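Local coordinates for mannose-specific lectin 3 chain 1 (Crocus vernus, PDB 3MEZ), which probably binds mannose as one chain of a bulb-type lectin heterotetramer and is expected to agglutinate some erythrocytes weakly, at residues A23-G28 / V33-A38; G28-V33 / L62-A67. All coordinates share one frame; numbering follows the deposited sequence.

Contact 1 (A23-G28 / V33-A38)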
loop_
_atom_site.group_PDB
_atom_site.type_symbol
_atom_site.label_atom_id
_atom_site.label_comp_id
_atom_site.label_asym_id
_atom_site.label_seq_id
_atom_site.Cartn_x
_atom_site.Cartn_y
_atom_site.Cartn_z
ATOM N N ALA A 23 20.835 -1.227 10.321
ATOM C CA ALA A 23 21.145 -1.145 11.749
ATOM C C ALA A 23 21.676 0.237 12.171
ATOM O O ALA A 23 22.467 0.777 11.454
ATOM C CB ALA A 23 22.154 -2.151 12.109
ATOM N N PHE A 24 21.260 0.742 13.322
ATOM C CA PHE A 24 21.762 2.002 13.887
ATOM C C PHE A 24 22.342 1.664 15.231
ATOM O O PHE A 24 21.645 1.467 16.178
ATOM C CB PHE A 24 20.612 3.009 14.005
ATOM C CG PHE A 24 20.996 4.463 14.321
ATOM C CD1 PHE A 24 20.340 5.137 15.306
ATOM C CD2 PHE A 24 21.901 5.172 13.586
ATOM C CE1 PHE A 24 20.623 6.426 15.583
ATOM C CE2 PHE A 24 22.183 6.465 13.880
ATOM C CZ PHE A 24 21.555 7.082 14.863
ATOM N N VAL A 25 23.650 1.608 15.286
ATOM C CA VAL A 25 24.301 0.991 16.392
ATOM C C VAL A 25 25.174 1.876 17.286
ATOM O O VAL A 25 26.037 2.535 16.853
ATOM C CB VAL A 25 24.959 -0.409 15.994
ATOM C CG1 VAL A 25 25.105 -0.597 14.520
ATOM C CG2 VAL A 25 26.168 -0.705 16.717
ATOM N N MET A 26 24.923 1.783 18.565
ATOM C CA MET A 26 25.720 2.439 19.558
ATOM C C MET A 26 26.893 1.530 19.931
ATOM O O MET A 26 26.819 0.734 20.795
ATOM C CB MET A 26 24.863 2.805 20.766
ATOM C CG MET A 26 25.560 3.533 21.825
ATOM S SD MET A 26 26.036 5.181 21.421
ATOM C CE MET A 26 27.676 5.007 20.919
ATOM N N GLN A 27 27.976 1.687 19.222
ATOM C CA GLN A 27 29.103 0.811 19.353
ATOM C C GLN A 27 29.917 0.960 20.633
ATOM O O GLN A 27 29.935 1.967 21.267
ATOM C CB GLN A 27 29.994 0.869 18.115
ATOM C CG GLN A 27 29.322 0.555 16.787
ATOM C CD GLN A 27 30.237 0.686 15.594
ATOM O OE1 GLN A 27 31.323 1.169 15.704
ATOM N NE2 GLN A 27 29.790 0.280 14.485
ATOM N N GLY A 28 30.634 -0.094 20.947
ATOM C CA GLY A 28 31.500 -0.143 22.082
ATOM C C GLY A 28 32.643 0.827 21.984
ATOM O O GLY A 28 33.234 1.148 22.939
ATOM N N VAL A 33 26.777 4.504 14.495
ATOM C CA VAL A 33 26.868 4.234 13.095
ATOM C C VAL A 33 25.579 3.659 12.540
ATOM O O VAL A 33 25.027 2.757 13.100
ATOM C CB VAL A 33 28.052 3.293 12.825
ATOM C CG1 VAL A 33 28.270 3.035 11.347
ATOM C CG2 VAL A 33 29.293 3.844 13.431
ATOM N N LEU A 34 25.137 4.209 11.421
ATOM C CA LEU A 34 24.053 3.674 10.622
ATOM C C LEU A 34 24.655 2.769 9.558
ATOM O O LEU A 34 25.384 3.251 8.729
ATOM C CB LEU A 34 23.337 4.779 9.877
ATOM C CG LEU A 34 21.866 4.683 9.467
ATOM C CD1 LEU A 34 21.582 5.313 8.157
ATOM C CD2 LEU A 34 21.248 3.353 9.566
ATOM N N TYR A 35 24.363 1.482 9.612
ATOM C CA TYR A 35 24.801 0.577 8.575
ATOM C C TYR A 35 23.622 0.245 7.689
ATOM O O TYR A 35 22.624 -0.191 8.134
ATOM C CB TYR A 35 25.408 -0.705 9.120
ATOM C CG TYR A 35 26.643 -0.537 9.910
ATOM C CD1 TYR A 35 26.596 -0.408 11.260
ATOM C CD2 TYR A 35 27.870 -0.544 9.314
ATOM C CE1 TYR A 35 27.737 -0.276 11.990
ATOM C CE2 TYR A 35 29.018 -0.415 10.039
ATOM C CZ TYR A 35 28.950 -0.281 11.385
ATOM O OH TYR A 35 30.082 -0.129 12.103
ATOM N N ASN A 36 23.787 0.496 6.419
ATOM C CA ASN A 36 22.766 0.245 5.478
ATOM C C ASN A 36 23.308 0.062 4.089
ATOM O O ASN A 36 24.454 -0.078 3.904
ATOM C CB ASN A 36 21.730 1.348 5.502
ATOM C CG ASN A 36 22.242 2.633 4.973
ATOM O OD1 ASN A 36 23.206 2.700 4.288
ATOM N ND2 ASN A 36 21.571 3.667 5.308
ATOM N N GLU A 37 22.417 0.064 3.134
ATOM C CA GLU A 37 22.740 0.034 1.730
ATOM C C GLU A 37 22.409 1.292 1.008
ATOM O O GLU A 37 22.048 1.228 -0.121
ATOM C CB GLU A 37 21.954 -1.029 1.048
ATOM C CG GLU A 37 22.542 -2.345 1.148
ATOM C CD GLU A 37 21.498 -3.391 1.177
ATOM O OE1 GLU A 37 21.793 -4.511 1.613
ATOM O OE2 GLU A 37 20.368 -3.092 0.770
ATOM N N ALA A 38 22.417 2.425 1.658
ATOM C CA ALA A 38 21.878 3.590 1.000
ATOM C C ALA A 38 22.594 4.859 1.350
ATOM O O ALA A 38 22.033 5.919 1.264
ATOM C CB ALA A 38 20.399 3.708 1.264
#

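Contact 2 (G28-V33 / L62-A67)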
loop_
_atom_site.group_PDB
_atom_site.type_symbol
_atom_site.label_atom_id
_atom_site.label_comp_id
_atom_site.label_asym_id
_atom_site.label_seq_id
_atom_site.Cartn_x
_atom_site.Cartn_y
_atom_site.Cartn_z
ATOM N N GLY A 28 30.634 -0.094 20.947
ATOM C CA GLY A 28 31.500 -0.143 22.082
ATOM C C GLY A 28 32.643 0.827 21.984
ATOM O O GLY A 28 33.234 1.148 22.939
ATOM N N ASP A 29 32.943 1.278 20.798
ATOM C CA ASP A 29 34.014 2.231 20.599
ATOM C C ASP A 29 33.539 3.669 20.729
ATOM O O ASP A 29 34.267 4.578 20.480
ATOM C CB ASP A 29 34.755 1.966 19.293
ATOM C CG ASP A 29 33.958 2.314 18.073
ATOM O OD1 ASP A 29 32.792 2.634 18.196
ATOM O OD2 ASP A 29 34.528 2.250 16.983
ATOM N N CYS A 30 32.280 3.811 21.092
ATOM C CA CYS A 30 31.540 5.055 21.289
ATOM C C CYS A 30 31.052 5.725 19.995
ATOM O O CYS A 30 30.441 6.738 20.027
ATOM C CB CYS A 30 32.247 6.064 22.220
ATOM S SG CYS A 30 31.150 7.275 23.063
ATOM N N ASN A 31 31.343 5.133 18.866
ATOM C CA ASN A 31 30.803 5.597 17.619
ATOM C C ASN A 31 29.373 5.087 17.360
ATOM O O ASN A 31 29.100 3.948 17.562
ATOM C CB ASN A 31 31.752 5.261 16.482
ATOM C CG ASN A 31 31.563 6.127 15.275
ATOM O OD1 ASN A 31 31.034 7.185 15.340
ATOM N ND2 ASN A 31 32.002 5.641 14.163
ATOM N N LEU A 32 28.500 5.988 16.928
ATOM C CA LEU A 32 27.144 5.709 16.532
ATOM C C LEU A 32 27.063 5.676 15.023
ATOM O O LEU A 32 27.239 6.663 14.385
ATOM C CB LEU A 32 26.260 6.833 16.996
ATOM C CG LEU A 32 24.795 6.626 17.388
ATOM C CD1 LEU A 32 23.870 7.789 17.077
ATOM C CD2 LEU A 32 24.271 5.344 16.971
ATOM N N VAL A 33 26.777 4.504 14.495
ATOM C CA VAL A 33 26.868 4.234 13.095
ATOM C C VAL A 33 25.579 3.659 12.540
ATOM O O VAL A 33 25.027 2.757 13.100
ATOM C CB VAL A 33 28.052 3.293 12.825
ATOM C CG1 VAL A 33 28.270 3.035 11.347
ATOM C CG2 VAL A 33 29.293 3.844 13.431
ATOM N N LEU A 62 19.304 13.564 19.391
ATOM C CA LEU A 62 19.995 12.426 19.960
ATOM C C LEU A 62 21.135 12.944 20.800
ATOM O O LEU A 62 21.735 13.878 20.424
ATOM C CB LEU A 62 20.534 11.496 18.871
ATOM C CG LEU A 62 19.539 10.702 18.048
ATOM C CD1 LEU A 62 20.251 9.986 17.004
ATOM C CD2 LEU A 62 18.818 9.781 18.926
ATOM N N GLU A 63 21.404 12.335 21.931
ATOM C CA GLU A 63 22.529 12.641 22.776
ATOM C C GLU A 63 23.343 11.397 23.096
ATOM O O GLU A 63 22.817 10.474 23.625
ATOM C CB GLU A 63 22.050 13.229 24.102
ATOM C CG GLU A 63 21.020 14.331 24.011
ATOM C CD GLU A 63 20.782 15.051 25.325
ATOM O OE1 GLU A 63 20.209 16.115 25.317
ATOM O OE2 GLU A 63 21.196 14.564 26.352
ATOM N N ILE A 64 24.622 11.398 22.803
ATOM C CA ILE A 64 25.522 10.339 23.235
ATOM C C ILE A 64 26.150 10.736 24.553
ATOM O O ILE A 64 26.707 11.792 24.661
ATOM C CB ILE A 64 26.623 10.020 22.185
ATOM C CG1 ILE A 64 26.021 9.539 20.871
ATOM C CG2 ILE A 64 27.558 9.021 22.695
ATOM C CD1 ILE A 64 27.005 9.340 19.801
ATOM N N HIS A 65 26.021 9.875 25.548
ATOM C CA HIS A 65 26.558 10.085 26.895
ATOM C C HIS A 65 27.592 9.053 27.254
ATOM O O HIS A 65 27.451 7.919 26.939
ATOM C CB HIS A 65 25.486 10.022 27.945
ATOM C CG HIS A 65 24.604 11.214 27.994
ATOM N ND1 HIS A 65 23.410 11.280 27.324
ATOM C CD2 HIS A 65 24.724 12.379 28.652
ATOM C CE1 HIS A 65 22.836 12.433 27.564
ATOM N NE2 HIS A 65 23.611 13.116 28.366
ATOM N N SER A 66 28.619 9.485 27.953
ATOM C CA SER A 66 29.748 8.664 28.291
ATOM C C SER A 66 29.770 8.340 29.756
ATOM O O SER A 66 29.142 8.976 30.532
ATOM C CB SER A 66 31.034 9.369 27.923
ATOM O OG SER A 66 32.128 8.578 28.239
ATOM N N ALA A 67 30.481 7.297 30.106
ATOM C CA ALA A 67 30.546 6.822 31.469
ATOM C C ALA A 67 31.191 7.830 32.392
ATOM O O ALA A 67 30.794 8.007 33.499
ATOM C CB ALA A 67 31.264 5.521 31.526
#

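Contact 1 (A23-G28 / V33-A38)
Val25 and Tyr35 meet on one face of a beta hairpin, with Ala23 and Val33 on the same face. The antiparallel strands pair Ala23 with Tyr35 and Val25 with Val33 as hydrogen-bonded pairs. Two N-H···O=C bonds join each pair. The straightest is Val25 N to Val33 O, 2.8 Å and 174° at the hydrogen. The Tyr35 ring is held from two directions. Val25 CG1 lies at its edge, 3.6 Å from Tyr35 CD1, while Val33 CG1 sits over one face, offset toward the rim. The Val25 torsion is nearly eclipsed (chi1 17°), which suggests some strain. Farther along the edge, the Gln27 amide lies almost coplanar with the ring. Its modelled orientation is doubtful. On the other face, Phe24 and Leu34 form the non-hydrogen-bonded pair. Phe24 has CG anti to its backbone N (chi1 -169°), and its ring edge comes up to Leu34, with CD2 4.0 Å from Leu34 CB. Leu34 CD2 reaches back to Ala23 O at 3.4 Å. Gln27, Val33 and Tyr35 fit the QxDxNxVxY mannose-binding motif of this family, and a glycerol lies near Gln27. The hairpin forms the middle of a four-stranded sheet, with strand 16-19 beside 22-26 and strand 41-42 beside 32-35. Leu34 also packs on Thr111 of a neighbouring chain 2 subunit.

Contact 2 (G28-V33 / L62-A67)
No ring, amide or carboxylate enters the touch between Cys30 and Leu32 on one side and Leu62 and Ile64 on the other. The aromatic group that packs on Leu32 and Ile64 is the ring of Trp74, from strand 74-76. A flat group in the same loop, though not at the contact, is the Asp29 carboxylate, whose OD1 takes the N-H of Asn31 at 3.0 Å. That donor comes from above the carboxylate plane, 44° out of it, and the bond closes an Asx turn. The fold is the beta-prism II of bulb-type lectins. Here one sheet of the prism, with strand 32-35, faces another, with strand 62-65. The backbones stay well apart: the nearest CA atoms, those of Cys30 and Ser66, are 8.1 Å from each other. Side chains fill the distance, and the touching residues are all buried.

Ile64 does most of the bridging, because its two branches part at CB. CG1 is anti to the carbonyl carbon (chi1 -61°), and the extended chain carries CD1 to Leu32. CG2 is turned to Cys30 instead. Leu62, two residues earlier on the same strand and on the same side, presents CD1 to Leu32 CD1 at 4.2 Å. Trp109 of a neighbouring chain 2 subunit packs on Leu62. The loop itself is fixed by Cys30, which is disulfide-bonded to Cys52.

Asp29 and Asn31 occupy two further positions of the family's mannose-binding motif. The Asn31 amide is hydrogen-bonded to Ser43, Thr45 and Gln42. Cys30 and Leu32 point toward strand 62-65, while Asn31 between them points away. Within the apolar set, Ile64 CD1 sits 3.8 Å from Leu32 CB, while Ile64 CG2 rests 4.0 Å from Cys30 SG.

Contact 1 lies within one sheet, and contact 2 ties that sheet to another. Both use strand 32-35 and share Gly28 and Val33. Contact 1 is partly buried: its Tyr35 face is turned outward, and backbone hydrogen bonds hold it. Contact 2 is buried and rests on apolar side chains, beside a disulfide. The two meet through the inward-facing residues of the hairpin. Phe24 CZ is 3.3 Å from Leu32 CD1 and 3.8 Å from Leu62 CD1, so this ring belongs to the same apolar interior. From Asp29 to Tyr35 the motif residues alternate with Cys30, Leu32 and Leu34, which are buried, consistent with a sugar site on the outer face.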